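Local atomic coordinates of MIF (Toxoplasma gondii, PDB entry 4DH4), a protein that belongs to the macrophage migration inhibitory factor family and assembles as a trimer of small alpha/beta subunits. Residues Q16-K21 with E85-V90; D22-V27 with V38-S43. All coordinates share one frame; numbering follows the deposited sequence. Where two conformers were deposited one is given.

Contact 1 of 2, residues Q16-K21 with E85-V90; sequences QDALLK and ERHLGV
This is a helix-helix packing contact, partly buried, in which His87 and Leu88 at the end of helix 70-88 meet Ala18 and Leu19 on helix 13-31. The His87 ring lies against the backbone of the other helix. One ring face rests on the Ala18-Leu19 peptide, with Leu19 N 3.9 Å above the plane over the ring centre. Ala18 C sits over the same face, nearer the rim. At the CE1 end of the ring, Ala18 CB approaches His87 CE1 to 3.6 Å. At the other end, Leu19 CA lies 3.6 Å from His87 CD2, and Leu19 CD1 comes within 3.9 Å of the same atom. His87 has CG anti to its carbonyl carbon (chi1 -63°), and its CB already points at helix 13-31. The polar end of the ring is held by helix 13-31 as well: NE2 probably hydrogen-bonds to OD1 of Asp22, one turn beyond Ala18, which should limit rotation of the ring.

These are the two helices of the MIF subunit, which lie side by side on one face of its four-stranded sheet. The second part of the contact is apolar and faces that sheet. Leu19 swings CG anti to its backbone N (chi1 179°) and reaches Leu88, the two chains crossing at about a right angle. Leu19 CD2 touches Leu88 CD1 at 4.0 Å. Both leucines also pack on Tyr42 of strand 39-44, and Leu88 packs on Cys7 of strand 2-7.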
loop_
_atom_site.group_PDB
_atom_site.type_symbol
_atom_site.label_atom_id
_atom_site.label_comp_id
_atom_site.label_asym_id
_atom_site.label_seq_id
_atom_site.Cartn_x
_atom_site.Cartn_y
_atom_site.Cartn_z
ATOM N N GLN A 16 -0.096 16.038 -11.382
ATOM C CA GLN A 16 -0.821 15.074 -10.554
ATOM C C GLN A 16 -2.321 15.207 -10.762
ATOM O O GLN A 16 -3.015 14.204 -10.893
ATOM C CB GLN A 16 -0.478 15.251 -9.073
ATOM C CG GLN A 16 0.967 14.914 -8.706
ATOM C CD GLN A 16 1.214 14.955 -7.209
ATOM O OE1 GLN A 16 2.218 15.507 -6.745
ATOM N NE2 GLN A 16 0.293 14.385 -6.441
ATOM N N ASP A 17 -2.814 16.448 -10.789
ATOM C CA ASP A 17 -4.235 16.719 -11.020
ATOM C C ASP A 17 -4.717 16.128 -12.343
ATOM O O ASP A 17 -5.735 15.435 -12.378
ATOM C CB ASP A 17 -4.529 18.228 -10.972
ATOM C CG ASP A 17 -4.993 18.695 -9.602
ATOM O OD1 ASP A 17 -5.893 18.048 -9.017
ATOM O OD2 ASP A 17 -4.471 19.720 -9.107
ATOM N N ALA A 18 -3.972 16.393 -13.415
ATOM C CA ALA A 18 -4.313 15.895 -14.755
ATOM C C ALA A 18 -4.266 14.365 -14.828
ATOM O O ALA A 18 -5.166 13.728 -15.394
ATOM C CB ALA A 18 -3.390 16.506 -15.804
ATOM N N LEU A 19 -3.217 13.789 -14.247
ATOM C CA LEU A 19 -3.090 12.340 -14.133
ATOM C C LEU A 19 -4.285 11.721 -13.412
ATOM O O LEU A 19 -4.891 10.756 -13.903
ATOM C CB LEU A 19 -1.789 11.969 -13.409
ATOM C CG LEU A 19 -1.527 10.475 -13.180
ATOM C CD1 LEU A 19 -1.506 9.698 -14.507
ATOM C CD2 LEU A 19 -0.234 10.279 -12.404
ATOM N N LEU A 20 -4.620 12.276 -12.250
ATOM C CA LEU A 20 -5.658 11.684 -11.412
ATOM C C LEU A 20 -7.045 11.840 -12.022
ATOM O O LEU A 20 -7.892 10.967 -11.860
ATOM C CB LEU A 20 -5.600 12.218 -9.977
ATOM C CG LEU A 20 -4.328 11.925 -9.169
ATOM C CD1 LEU A 20 -4.418 12.562 -7.793
ATOM C CD2 LEU A 20 -4.039 10.421 -9.034
ATOM N N LYS A 21 -7.261 12.934 -12.750
ATOM C CA LYS A 21 -8.489 13.101 -13.529
ATOM C C LYS A 21 -8.626 12.040 -14.614
ATOM O O LYS A 21 -9.719 11.519 -14.834
ATOM C CB LYS A 21 -8.558 14.497 -14.149
ATOM C CG LYS A 21 -8.892 15.565 -13.149
ATOM C CD LYS A 21 -8.986 16.921 -13.815
ATOM C CE LYS A 21 -8.915 18.037 -12.788
ATOM N NZ LYS A 21 -10.021 17.978 -11.809
ATOM N N GLU A 85 2.534 7.392 -18.585
ATOM C CA GLU A 85 3.530 7.671 -19.622
ATOM C C GLU A 85 3.380 9.103 -20.120
ATOM O O GLU A 85 4.363 9.834 -20.240
ATOM C CB GLU A 85 3.363 6.697 -20.780
ATOM C CG GLU A 85 4.469 6.759 -21.820
ATOM C CD GLU A 85 4.323 5.651 -22.830
ATOM O OE1 GLU A 85 5.131 4.700 -22.783
ATOM O OE2 GLU A 85 3.375 5.713 -23.649
ATOM N N ARG A 86 2.132 9.478 -20.388
ATOM C CA ARG A 86 1.745 10.808 -20.861
ATOM C C ARG A 86 2.073 11.909 -19.847
ATOM O O ARG A 86 2.649 12.938 -20.204
ATOM C CB ARG A 86 0.244 10.789 -21.171
ATOM C CG ARG A 86 -0.354 12.031 -21.819
ATOM C CD ARG A 86 -1.637 11.660 -22.591
ATOM N NE ARG A 86 -2.753 11.251 -21.723
ATOM C CZ ARG A 86 -3.238 10.009 -21.613
ATOM N NH1 ARG A 86 -2.718 9.002 -22.312
ATOM N NH2 ARG A 86 -4.255 9.768 -20.794
ATOM N N HIS A 87 1.718 11.690 -18.583
ATOM C CA HIS A 87 1.875 12.723 -17.557
ATOM C C HIS A 87 3.197 12.699 -16.791
ATOM O O HIS A 87 3.639 13.741 -16.299
ATOM C CB HIS A 87 0.695 12.693 -16.582
ATOM C CG HIS A 87 -0.617 12.998 -17.228
ATOM N ND1 HIS A 87 -0.931 14.251 -17.710
ATOM C CD2 HIS A 87 -1.684 12.212 -17.497
ATOM C CE1 HIS A 87 -2.142 14.227 -18.236
ATOM N NE2 HIS A 87 -2.622 13.001 -18.117
ATOM N N LEU A 88 3.820 11.530 -16.682
ATOM C CA LEU A 88 5.027 11.386 -15.855
ATOM C C LEU A 88 6.294 11.073 -16.651
ATOM O O LEU A 88 7.399 11.213 -16.129
ATOM C CB LEU A 88 4.828 10.323 -14.760
ATOM C CG LEU A 88 3.602 10.411 -13.838
ATOM C CD1 LEU A 88 3.537 9.195 -12.918
ATOM C CD2 LEU A 88 3.581 11.697 -13.023
ATOM N N GLY A 89 6.122 10.642 -17.898
ATOM C CA GLY A 89 7.238 10.246 -18.756
ATOM C C GLY A 89 7.753 8.837 -18.510
ATOM O O GLY A 89 8.781 8.447 -19.067
ATOM N N VAL A 90 7.043 8.073 -17.678
ATOM C CA VAL A 90 7.434 6.701 -17.346
ATOM C C VAL A 90 6.970 5.757 -18.450
ATOM O O VAL A 90 5.783 5.733 -18.766
ATOM C CB VAL A 90 6.824 6.243 -15.980
ATOM C CG1 VAL A 90 7.223 4.800 -15.658
ATOM C CG2 VAL A 90 7.237 7.184 -14.851
#

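Contact 2 of 2, residues D22-V27 with V38-S43; sequences DAEKAV and VMVGYS
Apolar packing between Ala23, Glu24 and Val27 of helix 13-31 and the two valines Val38 and Val40 makes up most of this buried contact. Val40 turns toward the helix, and its two methyls straddle Glu24 CB, with Val40 CG1 4.0 Å from Glu24 CB. Val40 CG1 also lies 4.2 Å from Ala23 CB and meets the backbone of Glu24, with Glu24 CA 3.9 Å from Val40 CG1. Val40 CG2 is set apart by its contact with the Glu24 carboxylate. Val38 works mainly through CG1. Val38 CG1 touches Val27 CG1 at 4.1 Å and also rests on the Glu24 backbone, 4.0 Å from Glu24 O.

The contact belongs to the beta-alpha-beta unit formed by strand 2-7, helix 13-31 and strand 39-44. Here the helix lies on the face of the sheet to which Val38 and Val40 point. Met39, between them, turns its side chain away from the helix. Strand 39-44 is the outermost strand on its side within the chain. Met39, Val40 and Gly41 continue the sheet by antiparallel pairing with a strand of the second subunit.

The polar part rests on Glu24. Its CG lies between the backbone N and the carbonyl carbon (chi1 67°), and the extended chain beyond passes across Val40 at about a right angle, with Glu24 OE1 3.8 Å from Val40 CG2. A water donates to Glu24 OE1 at 2.8 Å and to Val38 O at 3.0 Å, bridging helix and strand where no direct hydrogen bond joins them. The same OE1 forms a salt bridge with Arg49 NE of the second subunit, which would probably favour the charged carboxylate.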
loop_
_atom_site.group_PDB
_atom_site.type_symbol
_atom_site.label_atom_id
_atom_site.label_comp_id
_atom_site.label_asym_id
_atom_site.label_seq_id
_atom_site.Cartn_x
_atom_site.Cartn_y
_atom_site.Cartn_z
ATOM N N ASP A 22 -7.524 11.734 -15.297
ATOM C CA ASP A 22 -7.505 10.666 -16.295
ATOM C C ASP A 22 -7.771 9.323 -15.618
ATOM O O ASP A 22 -8.538 8.507 -16.127
ATOM C CB ASP A 22 -6.160 10.622 -17.029
ATOM C CG ASP A 22 -6.046 11.670 -18.135
ATOM O OD1 ASP A 22 -4.940 11.805 -18.701
ATOM O OD2 ASP A 22 -7.051 12.350 -18.448
ATOM N N ALA A 23 -7.127 9.108 -14.472
ATOM C CA ALA A 23 -7.237 7.848 -13.731
ATOM C C ALA A 23 -8.670 7.570 -13.261
ATOM O O ALA A 23 -9.194 6.468 -13.468
ATOM C CB ALA A 23 -6.278 7.847 -12.553
ATOM N N GLU A 24 -9.298 8.560 -12.627
ATOM C CA GLU A 24 -10.643 8.376 -12.092
ATOM C C GLU A 24 -11.672 8.036 -13.181
ATOM O O GLU A 24 -12.539 7.182 -12.971
ATOM C CB GLU A 24 -11.077 9.573 -11.229
ATOM C CG GLU A 24 -11.274 10.868 -11.989
ATOM C CD GLU A 24 -11.431 12.083 -11.094
ATOM O OE1 GLU A 24 -10.998 12.049 -9.922
ATOM O OE2 GLU A 24 -11.996 13.086 -11.582
ATOM N N LYS A 25 -11.553 8.694 -14.336
ATOM C CA LYS A 25 -12.447 8.460 -15.468
ATOM C C LYS A 25 -12.298 7.037 -16.002
ATOM O O LYS A 25 -13.293 6.358 -16.247
ATOM C CB LYS A 25 -12.174 9.470 -16.589
ATOM C CG LYS A 25 -13.081 9.312 -17.806
ATOM C CD LYS A 25 -12.463 9.936 -19.044
ATOM C CE LYS A 25 -13.272 9.603 -20.287
ATOM N NZ LYS A 25 -12.509 9.928 -21.519
ATOM N N ALA A 26 -11.049 6.602 -16.176
ATOM C CA ALA A 26 -10.741 5.279 -16.727
ATOM C C ALA A 26 -11.227 4.146 -15.817
ATOM O O ALA A 26 -11.726 3.124 -16.297
ATOM C CB ALA A 26 -9.252 5.147 -16.978
ATOM N N VAL A 27 -11.083 4.343 -14.507
ATOM C CA VAL A 27 -11.506 3.345 -13.520
ATOM C C VAL A 27 -13.041 3.273 -13.478
ATOM O O VAL A 27 -13.615 2.186 -13.567
ATOM C CB VAL A 27 -10.879 3.639 -12.120
ATOM C CG1 VAL A 27 -11.554 2.837 -11.003
ATOM C CG2 VAL A 27 -9.360 3.386 -12.147
ATOM N N VAL A 38 -15.345 6.588 -6.713
ATOM C CA VAL A 38 -13.957 6.355 -7.127
ATOM C C VAL A 38 -12.982 7.252 -6.360
ATOM O O VAL A 38 -13.121 8.471 -6.366
ATOM C CB VAL A 38 -13.784 6.517 -8.657
ATOM C CG1 VAL A 38 -12.320 6.349 -9.060
ATOM C CG2 VAL A 38 -14.663 5.498 -9.399
ATOM N N MET A 39 -12.012 6.626 -5.693
ATOM C CA MET A 39 -10.939 7.337 -5.000
ATOM C C MET A 39 -9.619 7.084 -5.723
ATOM O O MET A 39 -9.298 5.942 -6.062
ATOM C CB MET A 39 -10.854 6.884 -3.537
ATOM C CG MET A 39 -9.799 7.626 -2.696
ATOM S SD MET A 39 -9.840 7.241 -0.922
ATOM C CE MET A 39 -11.383 8.025 -0.420
ATOM N N VAL A 40 -8.864 8.155 -5.964
ATOM C CA VAL A 40 -7.583 8.064 -6.660
ATOM C C VAL A 40 -6.512 8.894 -5.933
ATOM O O VAL A 40 -6.816 9.934 -5.332
ATOM C CB VAL A 40 -7.685 8.498 -8.161
ATOM C CG1 VAL A 40 -8.487 7.488 -8.990
ATOM C CG2 VAL A 40 -8.295 9.903 -8.302
ATOM N N GLY A 41 -5.269 8.432 -5.970
ATOM C CA GLY A 41 -4.187 9.199 -5.367
ATOM C C GLY A 41 -2.832 8.961 -5.994
ATOM O O GLY A 41 -2.625 7.977 -6.712
ATOM N N TYR A 42 -1.921 9.891 -5.727
ATOM C CA TYR A 42 -0.534 9.780 -6.153
ATOM C C TYR A 42 0.360 9.844 -4.930
ATOM O O TYR A 42 0.170 10.675 -4.046
ATOM C CB TYR A 42 -0.163 10.895 -7.141
ATOM C CG TYR A 42 1.231 10.763 -7.724
ATOM C CD1 TYR A 42 2.309 11.465 -7.179
ATOM C CD2 TYR A 42 1.471 9.942 -8.819
ATOM C CE1 TYR A 42 3.594 11.347 -7.716
ATOM C CE2 TYR A 42 2.749 9.823 -9.371
ATOM C CZ TYR A 42 3.806 10.523 -8.813
ATOM O OH TYR A 42 5.070 10.406 -9.355
ATOM N N SER A 43 1.342 8.962 -4.885
ATOM C CA SER A 43 2.296 8.977 -3.795
ATOM C C SER A 43 3.702 8.930 -4.369
ATOM O O SER A 43 4.069 7.957 -5.034
ATOM C CB SER A 43 2.027 7.808 -2.833
ATOM O OG SER A 43 3.041 7.724 -1.841
HETATM O O HOH W 1 -12.238 10.995 -7.705
#

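Both contacts use helix 13-31, but different neighbours of it. Contact 1 joins it to helix 70-88 and is only partly buried. Contact 2 joins it to strand 39-44, lies nearer the centre of the chain and is buried throughout. Their centres are 10 Å apart. Contact 1 combines an imidazole laid on a peptide with a leucine pair; contact 2 packs valines on Ala23, Val27 and the aliphatic part and backbone of Glu24, and adds a water bridge and that residue's buried carboxylate. Asp22 links them, since its OD1 also takes a salt bridge from Arg86 NH2 at 3.0 Å. Leu20 packs on Gly41 between them. Both reach the second subunit, contact 1 through Leu20 on Arg49 there.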